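Local coordinates for protein phage related exonuclease (Haemophilus somnus 129PT, PDB 3K93) that is probably a metal-dependent exonuclease that degrades DNA, related to phage recombination nucleases of the lambda exonuclease type, at residues Lys73-Thr78 against Leu108-Lys113; Glu130-Ala135 against Ala153-Val158. All coordinates share one frame; numbering follows the deposited sequence. Where two conformers were deposited one is given.

Contact 1: Lys73-Thr78 against Leu108-Lys113; sequences KLSGVT and LIIDTK. With NA (sodium ion), chain B.
S75 OG, which touches T112 and I110 across the contact, is held by groups outside both segments: it is hydrogen-bonded to D156 OD2 on the neighbouring strand and weakly to the carbonyl of A71, one turn back in its own helix. With chi1 at -70°, OG leans back beside the backbone N, toward that carbonyl. What strand 108-113 meets is therefore a small, already bonded oxygen: S75 OG lies 3.3 Å from T112 CG2 and, more loosely, 4.0 Å from I110 CG2. T112 meets it with carbon because its OG1 sits between the backbone N and the carbonyl carbon (chi1 58°), which turns the methyl to the helix. Serine suits this place: it is slim enough to let the helix come near, with S75 CA 7.6 Å from T112 CA, and it gives the buried carboxylate of D156 a donor. The beta-branched I110 and T112 line the helix-facing side of the strand.

D111, between them, points the other way, to the sodium ion. D111 OD1 and T112 O, the latter 2.4 Å from the sodium ion, bind it together with D100 and three waters; one of these waters donates to D111 OD2 at 2.8 Å. K113 curls back, and its NZ lies 2.9 Å from D111 OD1 in a weakly hydrogen-bonded salt bridge and also bonds Q140. D100 followed by D111-T112-K113 is consistent with the metal-binding PD-(D/E)XK nuclease motif.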
loop_
_atom_site.group_PDB
_atom_site.type_symbol
_atom_site.label_atom_id
_atom_site.label_comp_id
_atom_site.label_asym_id
_atom_site.label_seq_id
_atom_site.Cartn_x
_atom_site.Cartn_y
_atom_site.Cartn_z
ATOM N N LYS A 73 15.646 -1.711 -31.828
ATOM C CA LYS A 73 15.385 -2.261 -33.158
ATOM C C LYS A 73 13.904 -2.203 -33.483
ATOM O O LYS A 73 13.550 -1.827 -34.574
ATOM C CB LYS A 73 15.939 -3.695 -33.333
ATOM C CG LYS A 73 17.463 -3.749 -33.731
ATOM N N LEU A 74 13.032 -2.537 -32.549
ATOM C CA LEU A 74 11.583 -2.460 -32.825
ATOM C C LEU A 74 11.133 -0.989 -33.049
ATOM O O LEU A 74 10.298 -0.688 -33.926
ATOM C CB LEU A 74 10.783 -3.107 -31.695
ATOM C CG LEU A 74 9.247 -3.151 -31.830
ATOM C CD1 LEU A 74 8.780 -3.791 -33.155
ATOM C CD2 LEU A 74 8.600 -3.875 -30.644
ATOM N N SER A 75 11.696 -0.090 -32.258
ATOM C CA SER A 75 11.443 1.347 -32.427
ATOM C C SER A 75 11.804 1.775 -33.818
ATOM O O SER A 75 11.063 2.516 -34.428
ATOM C CB SER A 75 12.218 2.178 -31.398
ATOM O OG SER A 75 11.683 1.991 -30.107
ATOM N N GLY A 76 12.930 1.271 -34.316
ATOM C CA GLY A 76 13.392 1.564 -35.661
ATOM C C GLY A 76 12.539 0.987 -36.780
ATOM O O GLY A 76 12.160 1.717 -37.680
ATOM N N VAL A 77 12.223 -0.315 -36.732
ATOM C CA VAL A 77 11.426 -0.922 -37.813
ATOM C C VAL A 77 10.008 -0.369 -37.826
ATOM O O VAL A 77 9.422 -0.218 -38.883
ATOM C CB VAL A 77 11.368 -2.480 -37.771
ATOM C CG1 VAL A 77 12.778 -3.084 -37.807
ATOM C CG2 VAL A 77 10.587 -2.949 -36.562
ATOM N N THR A 78 9.458 -0.037 -36.668
ATOM C CA THR A 78 8.128 0.560 -36.610
ATOM C C THR A 78 8.092 1.870 -37.401
ATOM O O THR A 78 7.068 2.202 -37.984
ATOM C CB THR A 78 7.695 0.811 -35.166
ATOM O OG1 THR A 78 7.492 -0.453 -34.510
ATOM C CG2 THR A 78 6.395 1.626 -35.121
ATOM N N LEU A 108 13.524 14.799 -32.466
ATOM C CA LEU A 108 12.719 13.769 -31.811
ATOM C C LEU A 108 13.556 12.961 -30.848
ATOM O O LEU A 108 14.653 12.521 -31.228
ATOM C CB LEU A 108 12.129 12.811 -32.858
ATOM C CG LEU A 108 11.424 11.520 -32.414
ATOM C CD1 LEU A 108 10.178 11.851 -31.634
ATOM C CD2 LEU A 108 11.091 10.671 -33.672
ATOM N N ILE A 109 13.014 12.742 -29.634
ATOM C CA ILE A 109 13.531 11.750 -28.698
ATOM C C ILE A 109 12.595 10.543 -28.698
ATOM O O ILE A 109 11.382 10.692 -28.677
ATOM C CB ILE A 109 13.582 12.311 -27.259
ATOM C CG1 ILE A 109 14.545 13.486 -27.168
ATOM C CG2 ILE A 109 13.974 11.225 -26.237
ATOM C CD1 ILE A 109 16.028 13.062 -27.272
ATOM N N ILE A 110 13.163 9.345 -28.702
ATOM C CA ILE A 110 12.390 8.149 -28.453
ATOM C C ILE A 110 12.904 7.507 -27.211
ATOM O O ILE A 110 14.107 7.493 -26.993
ATOM C CB ILE A 110 12.456 7.154 -29.608
ATOM C CG1 ILE A 110 11.870 7.775 -30.869
ATOM C CG2 ILE A 110 11.633 5.897 -29.265
ATOM C CD1 ILE A 110 12.329 7.071 -32.183
ATOM N N ASP A 111 11.989 7.003 -26.397
ATOM C CA ASP A 111 12.306 6.256 -25.205
ATOM C C ASP A 111 11.536 4.910 -25.204
ATOM O O ASP A 111 10.318 4.874 -25.426
ATOM C CB ASP A 111 11.931 7.061 -23.953
ATOM C CG ASP A 111 12.685 6.582 -22.714
ATOM O OD1 ASP A 111 12.267 5.556 -22.125
ATOM O OD2 ASP A 111 13.734 7.182 -22.342
ATOM N N THR A 112 12.254 3.820 -24.957
ATOM C CA THR A 112 11.669 2.507 -24.906
ATOM C C THR A 112 11.394 2.111 -23.437
ATOM O O THR A 112 12.262 2.266 -22.573
ATOM C CB THR A 112 12.612 1.468 -25.525
ATOM O OG1 THR A 112 13.863 1.483 -24.826
ATOM C CG2 THR A 112 12.836 1.721 -27.013
ATOM N N LYS A 113 10.198 1.607 -23.164
ATOM C CA LYS A 113 9.832 1.103 -21.856
ATOM C C LYS A 113 9.420 -0.366 -22.039
ATOM O O LYS A 113 8.390 -0.651 -22.648
ATOM C CB LYS A 113 8.656 1.909 -21.294
ATOM C CG LYS A 113 8.884 3.451 -21.326
ATOM C CD LYS A 113 9.937 3.880 -20.334
ATOM C CE LYS A 113 10.009 5.398 -20.278
ATOM N NZ LYS A 113 11.154 5.865 -19.483
HETATM NA NA NA B . 13.918 3.692 -21.564
HETATM O O HOH W 1 14.702 5.773 -20.155
HETATM O O HOH W 2 15.954 2.048 -21.968
HETATM O O HOH W 3 13.302 2.895 -19.472
#

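Contact 2: Glu130-Ala135 against Ala153-Val158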
loop_
_atom_site.group_PDB
_atom_site.type_symbol
_atom_site.label_atom_id
_atom_site.label_comp_id
_atom_site.label_asym_id
_atom_site.label_seq_id
_atom_site.Cartn_x
_atom_site.Cartn_y
_atom_site.Cartn_z
ATOM N N GLU A 130 -2.194 7.233 -19.452
ATOM C CA GLU A 130 -2.222 7.291 -18.007
ATOM C C GLU A 130 -0.948 6.742 -17.433
ATOM O O GLU A 130 -0.461 7.263 -16.429
ATOM C CB GLU A 130 -3.358 6.460 -17.425
ATOM C CG GLU A 130 -4.648 7.163 -17.379
ATOM C CD GLU A 130 -5.849 6.206 -17.210
ATOM O OE1 GLU A 130 -5.726 5.171 -16.483
ATOM O OE2 GLU A 130 -6.907 6.503 -17.818
ATOM N N LYS A 131 -0.439 5.645 -17.990
ATOM C CA LYS A 131 0.777 5.064 -17.417
ATOM C C LYS A 131 1.946 6.074 -17.521
ATOM O O LYS A 131 2.712 6.244 -16.572
ATOM C CB LYS A 131 1.151 3.719 -18.045
ATOM C CG LYS A 131 2.255 3.008 -17.267
ATOM C CD LYS A 131 2.545 1.560 -17.741
ATOM C CE LYS A 131 3.557 0.858 -16.760
ATOM N NZ LYS A 131 4.091 -0.448 -17.295
ATOM N N ALA A 132 2.036 6.761 -18.651
ATOM C CA ALA A 132 3.091 7.726 -18.854
ATOM C C ALA A 132 2.914 8.891 -17.844
ATOM O O ALA A 132 3.905 9.389 -17.313
ATOM C CB ALA A 132 3.089 8.218 -20.313
ATOM N N LYS A 133 1.657 9.277 -17.559
ATOM C CA LYS A 133 1.371 10.347 -16.602
ATOM C C LYS A 133 1.691 9.861 -15.187
ATOM O O LYS A 133 2.486 10.489 -14.495
ATOM C CB LYS A 133 -0.093 10.829 -16.732
ATOM C CG LYS A 133 -0.417 12.234 -16.121
ATOM C CD LYS A 133 -1.937 12.582 -16.241
ATOM N N LYS A 134 1.146 8.706 -14.796
ATOM C CA LYS A 134 1.354 8.168 -13.460
ATOM C C LYS A 134 2.836 7.896 -13.174
ATOM O O LYS A 134 3.309 8.202 -12.082
ATOM C CB LYS A 134 0.560 6.882 -13.226
ATOM C CG LYS A 134 0.495 6.469 -11.735
ATOM N N ALA A 135 3.571 7.363 -14.149
ATOM C CA ALA A 135 4.973 7.003 -13.930
ATOM C C ALA A 135 5.918 8.211 -14.038
ATOM O O ALA A 135 7.072 8.076 -13.725
ATOM C CB ALA A 135 5.413 5.930 -14.859
ATOM N N ALA A 153 8.774 13.983 -28.324
ATOM C CA ALA A 153 9.239 12.733 -27.733
ATOM C C ALA A 153 8.148 11.694 -27.975
ATOM O O ALA A 153 6.959 12.028 -28.005
ATOM C CB ALA A 153 9.480 12.884 -26.198
ATOM N N GLN A 154 8.563 10.452 -28.162
ATOM C CA GLN A 154 7.649 9.367 -28.293
ATOM C C GLN A 154 8.074 8.261 -27.362
ATOM O O GLN A 154 9.198 7.810 -27.424
ATOM C CB GLN A 154 7.618 8.900 -29.756
ATOM C CG GLN A 154 7.071 9.948 -30.714
ATOM C CD GLN A 154 7.058 9.466 -32.113
ATOM O OE1 GLN A 154 7.017 8.273 -32.351
ATOM N NE2 GLN A 154 7.101 10.383 -33.063
ATOM N N ILE A 155 7.172 7.842 -26.486
ATOM C CA ILE A 155 7.457 6.790 -25.516
ATOM C C ILE A 155 6.912 5.524 -26.131
ATOM O O ILE A 155 5.707 5.407 -26.349
ATOM C CB ILE A 155 6.751 7.050 -24.175
ATOM C CG1 ILE A 155 7.163 8.391 -23.585
ATOM C CG2 ILE A 155 7.027 5.938 -23.186
ATOM C CD1 ILE A 155 6.155 8.946 -22.570
ATOM N N ASP A 156 7.803 4.601 -26.457
ATOM C CA ASP A 156 7.435 3.281 -26.994
ATOM C C ASP A 156 7.362 2.262 -25.842
ATOM O O ASP A 156 8.393 1.772 -25.363
ATOM C CB ASP A 156 8.510 2.817 -27.983
ATOM C CG ASP A 156 8.396 3.473 -29.370
ATOM O OD1 ASP A 156 7.440 4.244 -29.661
ATOM O OD2 ASP A 156 9.276 3.164 -30.191
ATOM N N PHE A 157 6.151 1.970 -25.378
ATOM C CA PHE A 157 5.903 0.876 -24.451
ATOM C C PHE A 157 5.935 -0.396 -25.298
ATOM O O PHE A 157 5.160 -0.514 -26.241
ATOM C CB PHE A 157 4.532 1.013 -23.813
ATOM C CG PHE A 157 4.428 2.155 -22.874
ATOM C CD1 PHE A 157 4.913 2.046 -21.589
ATOM C CD2 PHE A 157 3.836 3.334 -23.255
ATOM C CE1 PHE A 157 4.819 3.103 -20.712
ATOM C CE2 PHE A 157 3.736 4.391 -22.370
ATOM C CZ PHE A 157 4.234 4.283 -21.118
ATOM N N VAL A 158 6.831 -1.328 -24.930
ATOM C CA VAL A 158 7.065 -2.548 -25.685
ATOM C C VAL A 158 7.055 -3.777 -24.774
ATOM O O VAL A 158 7.694 -3.788 -23.700
ATOM C CB VAL A 158 8.383 -2.465 -26.468
ATOM C CG1 VAL A 158 8.254 -1.447 -27.591
ATOM C CG2 VAL A 158 9.533 -2.103 -25.556
#
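A132 CB lies against two side chains of strand 153-158, 3.9 Å from I155 CD1 and 4.2 Å from F157 CZ. Alanine suits the helix here: its lone methyl is small enough to let the larger strand residues approach the backbone, and F157 CZ comes to 4.1 Å from A132 N. I155 and F157, two apart on the strand, both face the helix, and I155 CG2 rests 3.7 Å above one face of the F157 ring, offset toward its rim. A chi1 of -69° sets F157 CG anti to its own carbonyl carbon and carries the ring to the helix, where P122 and H121 also touch it.

Whereas A132, I155 and F157 are buried, K131 at the margin is partly exposed. Its extended chain runs obliquely past the ring, touching it with K131 CD at 4.0 Å from F157 CE1, while the ammonium goes on to the carbonyl of S120. Lysine can thus lend methylenes to the core and keep its charge at the border.

Segments 130-135 and 153-158 run at 105°, with axes 10.9 Å apart at closest. Between these two segments the contact is by apolar burial and shape, with no polar bond across.

In the fold
Both segments of contact 1 precede those of contact 2 in the chain, and the centres of the contacts lie 12 Å apart. They share one mixed sheet, in which strands 108-114 and 152-158 are parallel neighbours joined by backbone bonds such as D156 N to D111 O. Helix 68-79 packs on one face of this sheet and helix 125-135 on the other, so successive residues of strand 152-158 serve different sides: D156 faces helix 68-79, while I155 and F157 face helix 125-135. Contact 2 thus shares its face with D111, K113 and the sodium ion. A sheet flanked by helices, with two of the sodium ligands on strand 108-114, fits the PD-(D/E)XK nuclease core.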